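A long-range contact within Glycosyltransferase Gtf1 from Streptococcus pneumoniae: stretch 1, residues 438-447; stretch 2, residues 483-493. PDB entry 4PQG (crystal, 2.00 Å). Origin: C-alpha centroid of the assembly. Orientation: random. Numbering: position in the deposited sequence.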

# COMPACT_ATOMS: atom_id res chain seq x y z
N GLN A 438 -17.42 7.34 11.02
CA GLN A 438 -18.79 7.79 10.93
C GLN A 438 -19.60 6.99 9.90
O GLN A 438 -20.82 6.91 10.01
CB GLN A 438 -18.85 9.29 10.66
CG GLN A 438 -18.36 10.11 11.85
CD GLN A 438 -18.00 11.54 11.50
OE1 GLN A 438 -17.98 11.93 10.33
NE2 GLN A 438 -17.70 12.34 12.53
N THR A 439 -18.92 6.38 8.93
CA THR A 439 -19.54 5.42 7.99
C THR A 439 -19.81 4.04 8.64
O THR A 439 -20.89 3.44 8.46
CB THR A 439 -18.68 5.25 6.70
OG1 THR A 439 -18.50 6.52 6.07
CG2 THR A 439 -19.36 4.35 5.70
N PHE A 440 -18.85 3.53 9.40
CA PHE A 440 -18.92 2.14 9.85
C PHE A 440 -19.42 1.89 11.28
O PHE A 440 -19.72 0.75 11.63
CB PHE A 440 -17.58 1.42 9.64
CG PHE A 440 -17.19 1.31 8.20
CD1 PHE A 440 -17.94 0.55 7.32
CD2 PHE A 440 -16.07 1.99 7.72
CE1 PHE A 440 -17.59 0.45 5.98
CE2 PHE A 440 -15.71 1.89 6.38
CZ PHE A 440 -16.47 1.12 5.51
N ILE A 441 -19.50 2.95 12.10
CA ILE A 441 -19.93 2.82 13.49
C ILE A 441 -21.25 3.57 13.71
O ILE A 441 -21.34 4.78 13.46
CB ILE A 441 -18.87 3.34 14.51
CG1 ILE A 441 -17.48 2.81 14.17
CG2 ILE A 441 -19.26 2.96 15.94
CD1 ILE A 441 -16.38 3.30 15.11
N GLU A 442 -22.27 2.83 14.14
CA GLU A 442 -23.53 3.39 14.63
C GLU A 442 -23.47 3.39 16.14
O GLU A 442 -23.59 2.33 16.77
CB GLU A 442 -24.72 2.53 14.21
CG GLU A 442 -24.91 2.41 12.71
CD GLU A 442 -25.91 3.40 12.17
OE1 GLU A 442 -26.50 4.17 12.96
OE2 GLU A 442 -26.09 3.41 10.93
N ASP A 443 -23.26 4.56 16.74
CA ASP A 443 -23.01 4.63 18.18
C ASP A 443 -24.10 3.92 18.95
O ASP A 443 -25.28 4.22 18.78
CB ASP A 443 -22.88 6.07 18.66
CG ASP A 443 -22.47 6.16 20.12
OD1 ASP A 443 -21.49 5.49 20.50
OD2 ASP A 443 -23.14 6.87 20.90
N GLY A 444 -23.70 2.96 19.78
CA GLY A 444 -24.63 2.23 20.62
C GLY A 444 -25.30 1.06 19.94
O GLY A 444 -25.99 0.29 20.61
N GLN A 445 -25.12 0.92 18.63
CA GLN A 445 -25.77 -0.16 17.87
C GLN A 445 -24.76 -1.23 17.45
O GLN A 445 -25.02 -2.42 17.62
CB GLN A 445 -26.50 0.37 16.62
CG GLN A 445 -27.62 1.38 16.89
CD GLN A 445 -28.79 0.80 17.68
OE1 GLN A 445 -29.03 -0.41 17.70
NE2 GLN A 445 -29.52 1.68 18.36
N ASN A 446 -23.63 -0.81 16.88
CA ASN A 446 -22.58 -1.78 16.56
C ASN A 446 -21.25 -1.47 17.24
O ASN A 446 -20.19 -1.94 16.82
CB ASN A 446 -22.43 -1.97 15.03
CG ASN A 446 -21.70 -0.82 14.36
OD1 ASN A 446 -21.99 0.35 14.62
ND2 ASN A 446 -20.74 -1.15 13.49
N GLY A 447 -21.31 -0.70 18.31
CA GLY A 447 -20.11 -0.29 19.02
C GLY A 447 -20.31 1.10 19.56
O GLY A 447 -21.45 1.49 19.88
N ALA A 483 -24.24 -8.44 15.51
CA ALA A 483 -25.33 -8.64 14.56
C ALA A 483 -25.55 -7.37 13.75
O ALA A 483 -25.78 -7.41 12.54
CB ALA A 483 -26.60 -9.06 15.28
N TYR A 484 -25.44 -6.23 14.43
CA TYR A 484 -25.58 -4.95 13.78
C TYR A 484 -24.41 -4.64 12.81
O TYR A 484 -24.62 -4.02 11.77
CB TYR A 484 -25.76 -3.84 14.81
CG TYR A 484 -26.56 -2.69 14.28
CD1 TYR A 484 -27.94 -2.60 14.54
CD2 TYR A 484 -25.96 -1.70 13.51
CE1 TYR A 484 -28.69 -1.54 14.03
CE2 TYR A 484 -26.69 -0.64 13.00
CZ TYR A 484 -28.05 -0.56 13.27
OH TYR A 484 -28.76 0.49 12.78
N SER A 485 -23.20 -5.08 13.16
CA SER A 485 -22.03 -4.93 12.26
C SER A 485 -22.25 -5.65 10.93
O SER A 485 -22.08 -5.05 9.86
CB SER A 485 -20.73 -5.44 12.92
OG SER A 485 -20.19 -4.47 13.80
N TYR A 486 -22.64 -6.92 11.01
CA TYR A 486 -23.04 -7.70 9.82
C TYR A 486 -24.13 -6.99 9.02
O TYR A 486 -24.09 -6.95 7.78
CB TYR A 486 -23.55 -9.07 10.25
CG TYR A 486 -22.50 -10.07 10.64
CD1 TYR A 486 -21.43 -10.36 9.78
CD2 TYR A 486 -22.58 -10.77 11.85
CE1 TYR A 486 -20.47 -11.30 10.13
CE2 TYR A 486 -21.62 -11.71 12.20
CZ TYR A 486 -20.57 -11.97 11.34
OH TYR A 486 -19.61 -12.91 11.67
N GLN A 487 -25.10 -6.40 9.72
CA GLN A 487 -26.14 -5.63 9.06
C GLN A 487 -25.58 -4.43 8.28
O GLN A 487 -25.91 -4.24 7.10
CB GLN A 487 -27.22 -5.19 10.06
CG GLN A 487 -28.44 -4.53 9.44
CD GLN A 487 -29.39 -3.99 10.49
OE1 GLN A 487 -29.83 -4.72 11.38
NE2 GLN A 487 -29.67 -2.69 10.42
N ILE A 488 -24.73 -3.63 8.93
CA ILE A 488 -24.09 -2.53 8.22
C ILE A 488 -23.28 -3.05 7.02
O ILE A 488 -23.34 -2.49 5.93
CB ILE A 488 -23.17 -1.67 9.15
CG1 ILE A 488 -24.03 -0.87 10.15
CG2 ILE A 488 -22.26 -0.77 8.31
CD1 ILE A 488 -23.27 -0.34 11.34
N ALA A 489 -22.57 -4.15 7.24
CA ALA A 489 -21.67 -4.73 6.25
C ALA A 489 -22.38 -5.10 4.95
O ALA A 489 -21.78 -5.04 3.88
CB ALA A 489 -20.95 -5.94 6.83
N GLU A 490 -23.65 -5.49 5.05
CA GLU A 490 -24.42 -5.86 3.86
C GLU A 490 -24.53 -4.69 2.90
O GLU A 490 -24.77 -4.87 1.71
CB GLU A 490 -25.83 -6.33 4.25
CG GLU A 490 -25.90 -7.69 4.91
CD GLU A 490 -27.25 -7.90 5.58
OE1 GLU A 490 -28.29 -7.62 4.95
OE2 GLU A 490 -27.28 -8.33 6.76
N GLY A 491 -24.33 -3.48 3.42
CA GLY A 491 -24.29 -2.29 2.58
C GLY A 491 -22.97 -2.11 1.84
O GLY A 491 -22.84 -1.18 1.06
N PHE A 492 -22.00 -2.99 2.07
CA PHE A 492 -20.66 -2.84 1.47
C PHE A 492 -20.23 -4.09 0.72
O PHE A 492 -19.03 -4.38 0.60
CB PHE A 492 -19.62 -2.43 2.54
CG PHE A 492 -19.88 -1.06 3.11
CD1 PHE A 492 -19.31 0.06 2.54
CD2 PHE A 492 -20.77 -0.90 4.18
CE1 PHE A 492 -19.57 1.33 3.03
CE2 PHE A 492 -21.04 0.36 4.69
CZ PHE A 492 -20.44 1.48 4.11
N LEU A 493 -21.21 -4.84 0.21
CA LEU A 493 -20.91 -6.11 -0.45
C LEU A 493 -20.43 -5.89 -1.89
O LEU A 493 -20.85 -4.94 -2.54
CB LEU A 493 -22.11 -7.08 -0.40
CG LEU A 493 -22.56 -7.61 0.96
CD1 LEU A 493 -23.79 -8.50 0.78
CD2 LEU A 493 -21.45 -8.35 1.69

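How do the two backbones lie against each other? The first stretch enters as the last turn of a helix, leaves helical geometry at Ile-441 and continues as a loop, while the second runs in a helix already under way at Ala-483 and still helical at Ala-489. The first stretch passes the second at two levels: the CA atoms of Asn-446 and Tyr-484 come within 5.2 Å, and those of Phe-440 and Ile-488, one helical turn further along, stand 7.2 Å apart. As one chain advances from Phe-440 to Asn-446, its neighbours on the other run back from Ile-488 to Tyr-484. Tyr-484, Ile-488 and Phe-492 are spaced four residues apart, and all three direct their CA-to-CB bonds toward the first stretch. Together the stretches bury 456 Å².

What gives the loop its shape at this contact? Asn-446 ties it together from within. Asn-446 ND2 donates to Phe-440 O at 2.8 Å, and Asn-446 OD1 accepts from Glu-442 N at 2.5 Å, so one amide bridges the residues on both sides of Ile-441. Backbone bonds close the turn as well, from Gln-445 N to Glu-442 O at 2.8 Å and from Asn-446 N to the same Glu-442 O at 3.1 Å.

Does the same asparagine also reach the helix? It does, though only weakly: Asn-446 ND2 donates a weak hydrogen bond to Ser-485 OG across 3.4 Å. This is the sole hydrogen bond between the stretches, and most of the contact is therefore packing. Ile-488 CD1 also lies 3.4 Å from Asn-446 ND2 and 3.5 Å from Glu-442 CG, placing the methyl against the aliphatic part of the glutamate.

How is Tyr-484 held? Its ring receives a CH-pi contact: Gln-445 CB sits 3.6 Å from the centroid of the Tyr-484 ring and almost exactly on its normal, where a slightly polarised C-H can meet the pi electrons. Glu-442 CG approaches Tyr-484 CE2 obliquely at 3.5 Å, so the methylene portions of two polar side chains serve as apolar surface.

What happens at the far end, beside Phe-492? The edge of the Phe-440 ring is directed at the face of the Phe-492 ring, with centroids 4.8 Å apart and planes at 51°. Such a pairing sets C-H groups against pi density; the closest atoms are Phe-440 CE1 and Phe-492 CZ at 3.6 Å. Thr-439 CG2 adds a methyl 3.5 Å from Phe-492 CZ.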